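Local coordinates for Lactamase_B domain-containing protein (Bacillus lehensis G1, PDB 7EV5), which binds two zinc ions and is probably a dual-activity hydrolase of the metallo-beta-lactamase fold, structurally resembling B3 beta-lactamases and glyoxalase II, at residues 23-28 with 119-124; 155-160 with 202-207. One frame throughout, in Å; residues are numbered along the deposited sequence. Where two conformers were deposited one is given.

Contact 1 of 2, residues 23-28 with 119-124; sequences EAVIFD and GTFTFS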
ATOM      1  N   GLU A  23      -2.469  14.965 -12.413  1.00 16.73           N
ATOM      2  CA  GLU A  23      -3.288  14.399 -11.355  1.00 17.26           C
ATOM      3  C   GLU A  23      -2.572  13.193 -10.773  1.00 16.04           C
ATOM      4  O   GLU A  23      -1.732  12.571 -11.428  1.00 16.54           O
ATOM      5  CB  GLU A  23      -4.636  13.963 -11.910  1.00 20.53           C
ATOM      6  CG  GLU A  23      -5.435  15.103 -12.504  1.00 19.85           C
ATOM      7  CD  GLU A  23      -6.602  14.611 -13.336  1.00 27.13           C
ATOM      8  OE1 GLU A  23      -6.435  13.630 -14.095  1.00 24.62           O
ATOM      9  OE2 GLU A  23      -7.695  15.205 -13.220  1.00 32.30           O
ATOM     10  N   ALA A  24      -2.907  12.861  -9.528  1.00 14.61           N
ATOM     11  CA  ALA A  24      -2.110  11.857  -8.841  1.00 14.60           C
ATOM     12  C   ALA A  24      -2.945  11.021  -7.882  1.00 12.60           C
ATOM     13  O   ALA A  24      -3.965  11.469  -7.351  1.00 14.38           O
ATOM     14  CB  ALA A  24      -0.968  12.509  -8.064  1.00 13.95           C
ATOM     15  N   VAL A  25      -2.455   9.807  -7.640  1.00 11.63           N
ATOM     16  CA  VAL A  25      -2.984   8.886  -6.637  1.00 11.46           C
ATOM     17  C   VAL A  25      -1.847   8.569  -5.673  1.00 10.77           C
ATOM     18  O   VAL A  25      -0.730   8.266  -6.106  1.00 11.14           O
ATOM     19  CB  VAL A  25      -3.528   7.599  -7.297  1.00 11.26           C
ATOM     20  CG1 VAL A  25      -4.122   6.649  -6.260  1.00 11.98           C
ATOM     21  CG2 VAL A  25      -4.589   7.950  -8.328  1.00 14.23           C
ATOM     22  N   ILE A  26      -2.129   8.654  -4.372  1.00 10.94           N
ATOM     23  CA  ILE A  26      -1.135   8.452  -3.321  1.00 11.24           C
ATOM     24  C   ILE A  26      -1.398   7.102  -2.672  1.00 10.26           C
ATOM     25  O   ILE A  26      -2.538   6.814  -2.299  1.00 10.51           O
ATOM     26  CB  ILE A  26      -1.218   9.567  -2.265  1.00 10.46           C
ATOM     27  CG1 ILE A  26      -0.968  10.947  -2.894  1.00 11.55           C
ATOM     28  CG2 ILE A  26      -0.238   9.277  -1.135  1.00 11.84           C
ATOM     29  CD1 ILE A  26      -1.246  12.117  -1.943  1.00 13.76           C
ATOM     30  N   PHE A  27      -0.350   6.283  -2.525  1.00  8.72           N
ATOM     31  CA  PHE A  27      -0.434   5.010  -1.814  1.00  7.81           C
ATOM     32  C   PHE A  27       0.402   5.080  -0.551  1.00  8.98           C
ATOM     33  O   PHE A  27       1.552   5.525  -0.593  1.00 10.10           O
ATOM     34  CB  PHE A  27       0.109   3.867  -2.674  1.00 10.85           C
ATOM     35  CG  PHE A  27      -0.671   3.639  -3.924  1.00  9.21           C
ATOM     36  CD1 PHE A  27      -1.693   2.710  -3.965  1.00 10.91           C
ATOM     37  CD2 PHE A  27      -0.403   4.382  -5.058  1.00  9.41           C
ATOM     38  CE1 PHE A  27      -2.419   2.515  -5.123  1.00 10.29           C
ATOM     39  CE2 PHE A  27      -1.135   4.200  -6.218  1.00 10.20           C
ATOM     40  CZ  PHE A  27      -2.136   3.261  -6.250  1.00 12.40           C
ATOM     41  N   ASP A  28      -0.170   4.627   0.559  1.00  8.79           N
ATOM     42  CA  ASP A  28       0.567   4.372   1.790  1.00  8.52           C
ATOM     43  C   ASP A  28       1.479   5.510   2.255  1.00  9.43           C
ATOM     44  O   ASP A  28       2.697   5.325   2.371  1.00 10.25           O
ATOM     45  CB  ASP A  28       1.368   3.077   1.677  1.00  9.56           C
ATOM     46  CG  ASP A  28       0.500   1.844   1.539  1.00  7.81           C
ATOM     47  OD1 ASP A  28      -0.740   1.959   1.469  1.00  8.92           O
ATOM     48  OD2 ASP A  28       1.067   0.727   1.491  1.00  9.13           O
ATOM     49  N   GLY A 119     -10.748   9.022 -10.653  1.00 17.39           N
ATOM     50  CA  GLY A 119     -10.582   9.911 -11.796  1.00 18.02           C
ATOM     51  C   GLY A 119     -10.492   9.080 -13.064  1.00 20.32           C
ATOM     52  O   GLY A 119     -11.373   8.264 -13.351  1.00 21.61           O
ATOM     53  N   THR A 120      -9.418   9.253 -13.833  1.00 17.93           N
ATOM     54  CA  THR A 120      -9.191   8.409 -15.002  1.00 19.28           C
ATOM     55  C   THR A 120      -8.219   7.261 -14.741  1.00 17.94           C
ATOM     56  O   THR A 120      -7.839   6.559 -15.683  1.00 19.73           O
ATOM     57  CB  THR A 120      -8.742   9.232 -16.215  1.00 19.81           C
ATOM     58  OG1 THR A 120      -7.619  10.043 -15.862  1.00 24.80           O
ATOM     59  CG2 THR A 120      -9.879  10.111 -16.727  1.00 24.97           C
ATOM     60  N   PHE A 121      -7.810   7.044 -13.492  1.00 15.90           N
ATOM     61  CA  PHE A 121      -6.981   5.894 -13.146  1.00 15.41           C
ATOM     62  C   PHE A 121      -7.890   4.721 -12.809  1.00 13.81           C
ATOM     63  O   PHE A 121      -8.698   4.811 -11.878  1.00 17.58           O
ATOM     64  CB  PHE A 121      -6.119   6.187 -11.919  1.00 16.15           C
ATOM     65  CG  PHE A 121      -5.215   7.380 -12.056  1.00 16.00           C
ATOM     66  CD1 PHE A 121      -3.927   7.242 -12.557  1.00 14.67           C
ATOM     67  CD2 PHE A 121      -5.639   8.628 -11.655  1.00 15.62           C
ATOM     68  CE1 PHE A 121      -3.087   8.339 -12.656  1.00 16.39           C
ATOM     69  CE2 PHE A 121      -4.802   9.737 -11.760  1.00 17.80           C
ATOM     70  CZ  PHE A 121      -3.521   9.585 -12.262  1.00 14.97           C
ATOM     71  N   THR A 122      -7.747   3.617 -13.531  1.00 15.88           N
ATOM     72  CA  THR A 122      -8.490   2.413 -13.188  1.00 16.01           C
ATOM     73  C   THR A 122      -7.544   1.347 -12.659  1.00 16.54           C
ATOM     74  O   THR A 122      -6.444   1.150 -13.188  1.00 16.37           O
ATOM     75  CB  THR A 122      -9.320   1.887 -14.362  1.00 18.70           C
ATOM     76  OG1 THR A 122     -10.240   2.904 -14.766  1.00 25.44           O
ATOM     77  CG2 THR A 122     -10.121   0.650 -13.944  1.00 22.78           C
ATOM     78  N   PHE A 123      -7.984   0.682 -11.594  1.00 13.28           N
ATOM     79  CA  PHE A 123      -7.217  -0.360 -10.941  1.00 12.82           C
ATOM     80  C   PHE A 123      -8.049  -1.623 -10.855  1.00 13.82           C
ATOM     81  O   PHE A 123      -9.273  -1.564 -10.689  1.00 17.21           O
ATOM     82  CB  PHE A 123      -6.886   0.047  -9.501  1.00 13.72           C
ATOM     83  CG  PHE A 123      -6.144   1.341  -9.396  1.00 11.17           C
ATOM     84  CD1 PHE A 123      -4.770   1.383  -9.577  1.00 12.94           C
ATOM     85  CD2 PHE A 123      -6.816   2.510  -9.109  1.00 13.18           C
ATOM     86  CE1 PHE A 123      -4.081   2.588  -9.480  1.00 12.17           C
ATOM     87  CE2 PHE A 123      -6.140   3.711  -9.006  1.00 12.69           C
ATOM     88  CZ  PHE A 123      -4.774   3.753  -9.187  1.00 11.70           C
ATOM     89  N   SER A 124      -7.382  -2.756 -11.000  1.00 13.17           N
ATOM     90  CA  SER A 124      -7.922  -4.024 -10.544  0.65 13.29           C
ATOM     91  C   SER A 124      -7.518  -4.201  -9.087  1.00 13.53           C
ATOM     92  O   SER A 124      -6.382  -3.909  -8.702  1.00 16.90           O
ATOM     93  CB  SER A 124      -7.361  -5.177 -11.376  0.65 18.11           C
ATOM     94  OG  SER A 124      -7.948  -5.213 -12.662  0.65 21.36           O
TER
HETATM   95  O   HOH W   1      -7.953  11.393 -13.123  1.00 28.83           O
HETATM   96  O   HOH W   2      -7.522  12.685 -16.487  1.00 32.05           O

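Contact 2 of 2, residues 155-160 with 202-207; sequences QSIGRT and DHNPFL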
ATOM      1  N   GLN A 155      13.137 -10.422  -3.117  1.00 16.11           N
ATOM      2  CA  GLN A 155      13.887 -11.455  -2.395  1.00 17.82           C
ATOM      3  C   GLN A 155      13.284 -11.893  -1.061  1.00 18.39           C
ATOM      4  O   GLN A 155      13.914 -12.684  -0.348  1.00 19.61           O
ATOM      5  CB  GLN A 155      15.370 -11.101  -2.204  1.00 24.23           C
ATOM      6  CG  GLN A 155      16.196 -11.157  -3.474  1.00 24.06           C
ATOM      7  CD  GLN A 155      16.325 -12.570  -3.999  1.00 23.50           C
ATOM      8  OE1 GLN A 155      15.830 -12.890  -5.078  1.00 29.02           O
ATOM      9  NE2 GLN A 155      16.985 -13.426  -3.231  1.00 22.42           N
ATOM     10  N   SER A 156      12.093 -11.430  -0.694  1.00 16.49           N
ATOM     11  CA  SER A 156      11.465 -11.914   0.531  1.00 15.86           C
ATOM     12  C   SER A 156       9.959 -11.738   0.402  1.00 13.89           C
ATOM     13  O   SER A 156       9.456 -11.270  -0.620  1.00 13.94           O
ATOM     14  CB  SER A 156      12.009 -11.231   1.795  1.00 18.65           C
ATOM     15  OG  SER A 156      11.673  -9.855   1.854  1.00 17.81           O
ATOM     16  N   ILE A 157       9.243 -12.143   1.451  1.00 14.74           N
ATOM     17  CA  ILE A 157       7.794 -12.014   1.509  1.00 15.89           C
ATOM     18  C   ILE A 157       7.410 -11.371   2.837  1.00 14.91           C
ATOM     19  O   ILE A 157       8.222 -11.246   3.756  1.00 14.01           O
ATOM     20  CB  ILE A 157       7.056 -13.354   1.290  1.00 15.07           C
ATOM     21  CG1 ILE A 157       7.381 -14.352   2.405  1.00 19.73           C
ATOM     22  CG2 ILE A 157       7.405 -13.939  -0.071  1.00 15.06           C
ATOM     23  CD1 ILE A 157       6.615 -15.660   2.264  1.00 21.65           C
ATOM     24  N   GLY A 158       6.152 -10.948   2.928  1.00 12.73           N
ATOM     25  CA  GLY A 158       5.707 -10.256   4.122  1.00 13.26           C
ATOM     26  C   GLY A 158       5.813 -11.103   5.376  1.00 14.15           C
ATOM     27  O   GLY A 158       5.597 -12.320   5.366  1.00 13.75           O
ATOM     28  N   ARG A 159       6.133 -10.441   6.485  1.00 13.20           N
ATOM     29  CA  ARG A 159       6.102 -11.127   7.766  1.00 12.82           C
ATOM     30  C   ARG A 159       4.664 -11.508   8.104  1.00 11.45           C
ATOM     31  O   ARG A 159       3.711 -10.797   7.770  1.00 10.70           O
ATOM     32  CB  ARG A 159       6.715 -10.262   8.876  1.00 16.74           C
ATOM     33  CG  ARG A 159       5.967  -8.973   9.174  1.00 15.19           C
ATOM     34  CD  ARG A 159       6.823  -8.020  10.006  1.00 16.69           C
ATOM     35  NE  ARG A 159       7.048  -8.533  11.350  1.00 17.62           N
ATOM     36  CZ  ARG A 159       7.679  -7.869  12.315  1.00 20.17           C
ATOM     37  NH1 ARG A 159       8.165  -6.648  12.095  1.00 20.60           N
ATOM     38  NH2 ARG A 159       7.815  -8.433  13.503  1.00 20.40           N
ATOM     39  N   THR A 160       4.504 -12.658   8.756  1.00 13.56           N
ATOM     40  CA  THR A 160       3.192 -13.197   9.089  1.00 13.90           C
ATOM     41  C   THR A 160       3.012 -13.376  10.592  1.00 14.23           C
ATOM     42  O   THR A 160       2.121 -14.116  11.024  1.00 18.68           O
ATOM     43  CB  THR A 160       2.939 -14.502   8.336  1.00 15.84           C
ATOM     44  OG1 THR A 160       4.009 -15.420   8.595  1.00 21.02           O
ATOM     45  CG2 THR A 160       2.883 -14.225   6.867  1.00 15.21           C
ATOM     46  N   ASP A 202      11.291 -16.292 -10.533  1.00 26.90           N
ATOM     47  CA  ASP A 202      12.512 -17.008 -10.863  1.00 29.18           C
ATOM     48  C   ASP A 202      13.549 -17.013  -9.747  1.00 31.16           C
ATOM     49  O   ASP A 202      14.400 -17.908  -9.725  1.00 31.39           O
ATOM     50  CB  ASP A 202      13.137 -16.416 -12.128  1.00 29.97           C
ATOM     51  CG  ASP A 202      12.257 -16.594 -13.349  1.00 35.08           C
ATOM     52  OD1 ASP A 202      11.309 -17.411 -13.291  1.00 37.00           O
ATOM     53  OD2 ASP A 202      12.510 -15.916 -14.367  1.00 44.23           O
ATOM     54  N   HIS A 203      13.511 -16.050  -8.823  1.00 28.38           N
ATOM     55  CA  HIS A 203      14.629 -15.902  -7.898  1.00 24.40           C
ATOM     56  C   HIS A 203      14.273 -15.679  -6.434  1.00 26.66           C
ATOM     57  O   HIS A 203      15.189 -15.694  -5.607  1.00 24.41           O
ATOM     58  CB  HIS A 203      15.576 -14.781  -8.362  1.00 31.20           C
ATOM     59  CG  HIS A 203      15.889 -14.821  -9.827  1.00 34.19           C
ATOM     60  ND1 HIS A 203      16.438 -15.925 -10.442  1.00 44.48           N
ATOM     61  CD2 HIS A 203      15.729 -13.891 -10.797  1.00 35.42           C
ATOM     62  CE1 HIS A 203      16.601 -15.675 -11.729  1.00 40.52           C
ATOM     63  NE2 HIS A 203      16.179 -14.446 -11.970  1.00 43.33           N
ATOM     64  N   ASN A 204      13.012 -15.468  -6.073  1.00 21.21           N
ATOM     65  CA  ASN A 204      12.667 -15.277  -4.667  1.00 23.61           C
ATOM     66  C   ASN A 204      12.789 -16.611  -3.942  1.00 27.11           C
ATOM     67  O   ASN A 204      12.068 -17.557  -4.284  1.00 24.25           O
ATOM     68  CB  ASN A 204      11.242 -14.736  -4.542  1.00 20.04           C
ATOM     69  CG  ASN A 204      10.905 -14.276  -3.132  1.00 24.18           C
ATOM     70  OD1 ASN A 204      11.056 -15.022  -2.167  1.00 22.95           O
ATOM     71  ND2 ASN A 204      10.416 -13.037  -3.011  1.00 15.19           N
ATOM     72  N   PRO A 205      13.663 -16.730  -2.938  1.00 26.69           N
ATOM     73  CA  PRO A 205      13.884 -18.041  -2.304  1.00 26.68           C
ATOM     74  C   PRO A 205      12.694 -18.560  -1.518  1.00 33.37           C
ATOM     75  O   PRO A 205      12.641 -19.765  -1.237  1.00 33.41           O
ATOM     76  CB  PRO A 205      15.097 -17.797  -1.395  1.00 24.23           C
ATOM     77  CG  PRO A 205      15.082 -16.330  -1.134  1.00 30.18           C
ATOM     78  CD  PRO A 205      14.531 -15.684  -2.372  1.00 23.20           C
ATOM     79  N   PHE A 206      11.743 -17.706  -1.155  1.00 26.26           N
ATOM     80  CA  PHE A 206      10.549 -18.132  -0.438  1.00 29.16           C
ATOM     81  C   PHE A 206       9.439 -18.605  -1.367  1.00 31.38           C
ATOM     82  O   PHE A 206       8.366 -18.986  -0.884  1.00 36.29           O
ATOM     83  CB  PHE A 206      10.034 -17.000   0.456  1.00 26.74           C
ATOM     84  CG  PHE A 206      11.059 -16.468   1.413  1.00 25.48           C
ATOM     85  CD1 PHE A 206      11.119 -16.936   2.715  1.00 26.02           C
ATOM     86  CD2 PHE A 206      11.959 -15.494   1.014  1.00 26.02           C
ATOM     87  CE1 PHE A 206      12.060 -16.449   3.602  1.00 27.85           C
ATOM     88  CE2 PHE A 206      12.909 -15.004   1.898  1.00 24.83           C
ATOM     89  CZ  PHE A 206      12.956 -15.481   3.193  1.00 27.70           C
ATOM     90  N   LEU A 207       9.669 -18.605  -2.681  1.00 27.70           N
ATOM     91  CA  LEU A 207       8.636 -18.944  -3.652  1.00 34.41           C
ATOM     92  C   LEU A 207       8.863 -20.269  -4.369  1.00 40.88           C
ATOM     93  O   LEU A 207       8.026 -20.656  -5.193  1.00 47.56           O
ATOM     94  CB  LEU A 207       8.449 -17.810  -4.668  1.00 33.67           C
ATOM     95  CG  LEU A 207       7.928 -16.491  -4.089  1.00 27.95           C
ATOM     96  CD1 LEU A 207       7.365 -15.611  -5.186  1.00 30.55           C
ATOM     97  CD2 LEU A 207       6.892 -16.744  -2.997  1.00 30.72           C
TER

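Contact 1 of 2, residues 23-28 with 119-124
V25 CG2 lies over one face of the F121 ring, 3.9 Å from the centroid, a CH-pi contact offset toward the rim at CD2. The carbonyl oxygen of E23 meets the edge of the same ring, 3.6 Å from F121 CZ and near the ring plane. F27 turns its own edge to the face of F123 in an offset edge-to-face pair, with centroids 5.9 Å apart and planes at 85°; F27 CZ stands 3.8 Å from F123 CE1. V25 CG1, anti to the backbone N (chi1 -178°), reaches tip to tip toward F123 CZ, so the two methyls of one valine serve two rings.

At the outer end the link is through water. E23 OE1 accepts from two waters; one of these also accepts from T120 N, and the other bonds T120 OG1. N19 ND2 holds the same carboxylate oxygen.

Strands 23-27 and 121-124 approach to 9.7 Å at 31°, too far for backbone pairing, and belong to different sheets. Buried side chains meeting between two mixed sheets are characteristic of the alpha-beta/beta-alpha sandwich of the metallo-beta-lactamase fold.

Contact 2 of 2, residues 155-160 with 202-207
An Asx turn set in a type I beta turn, N204 to L207, at the C-terminal end of the chain's last helix, packs against the short, weakly bonded strand 156-157. F206 N donates to N204 OD1 at 2.9 Å, in the carbonyl plane, closing the Asx turn, and L207 N donates to N204 O, closing the beta turn. CG of N204, anti to its backbone N (chi1 -169°), is carried toward the opposing backbone. There ND2 donates to S156 O at 3.1 Å with an N-H...O angle of 158°. The acceptor lies in the plane of the N204 amide, yet ND2 stands 52° out of the S156 carbonyl plane, so the bond is nearly straight at the donor but comes from above at the acceptor. ND2 also bonds E200 OE1, a carboxylate oxygen that takes Q155 N as well.

Around this bond the F206 ring lies beside the backbone of Q155 and S156. Q155 O sits at its edge, in plane, 3.4 Å from CE2, while S156 CA is 3.6 Å from CD2. I157 CG2 touches both F206 CB and L207 CD2, each at 4.1 Å, as the side chain of I157 crosses theirs obliquely. I157 also touches H167 and I174 of helix 167-178, and L207 touches L152, which ties the turn to strand 152-153.

The chemistry divides the work within one side chain. The N204 oxygen shapes its own turn, whereas its nitrogen joins that turn to S156 and to E200; both polar ends of this buried amide are therefore satisfied, and the acceptors on the nitrogen probably fix which way the amide is flipped.

Overall arrangement
Contacts 1 and 2 lie on opposite sides of the chain's centre, their centres 27 Å and nearest atoms about 12 Å apart. Both segments of contact 1 come earlier in the chain than either segment of contact 2. Contact 1 joins the two six-stranded mixed sheets, whereas contact 2 joins the hairpin of strands 152-153 and 156-157 to the turn 204-207. Each has a link to a zinc ligand: D28 OD2, in segment 23-28, hydrogen-bonds H59 ND1, and R159 O, in segment 155-160, hydrogen-bonds H131 ND1; these segments probably help position the ligands. One contact belongs to the buried interface between the sheets, the other to the partly buried edge of the fold where the C-terminal end meets the hairpin.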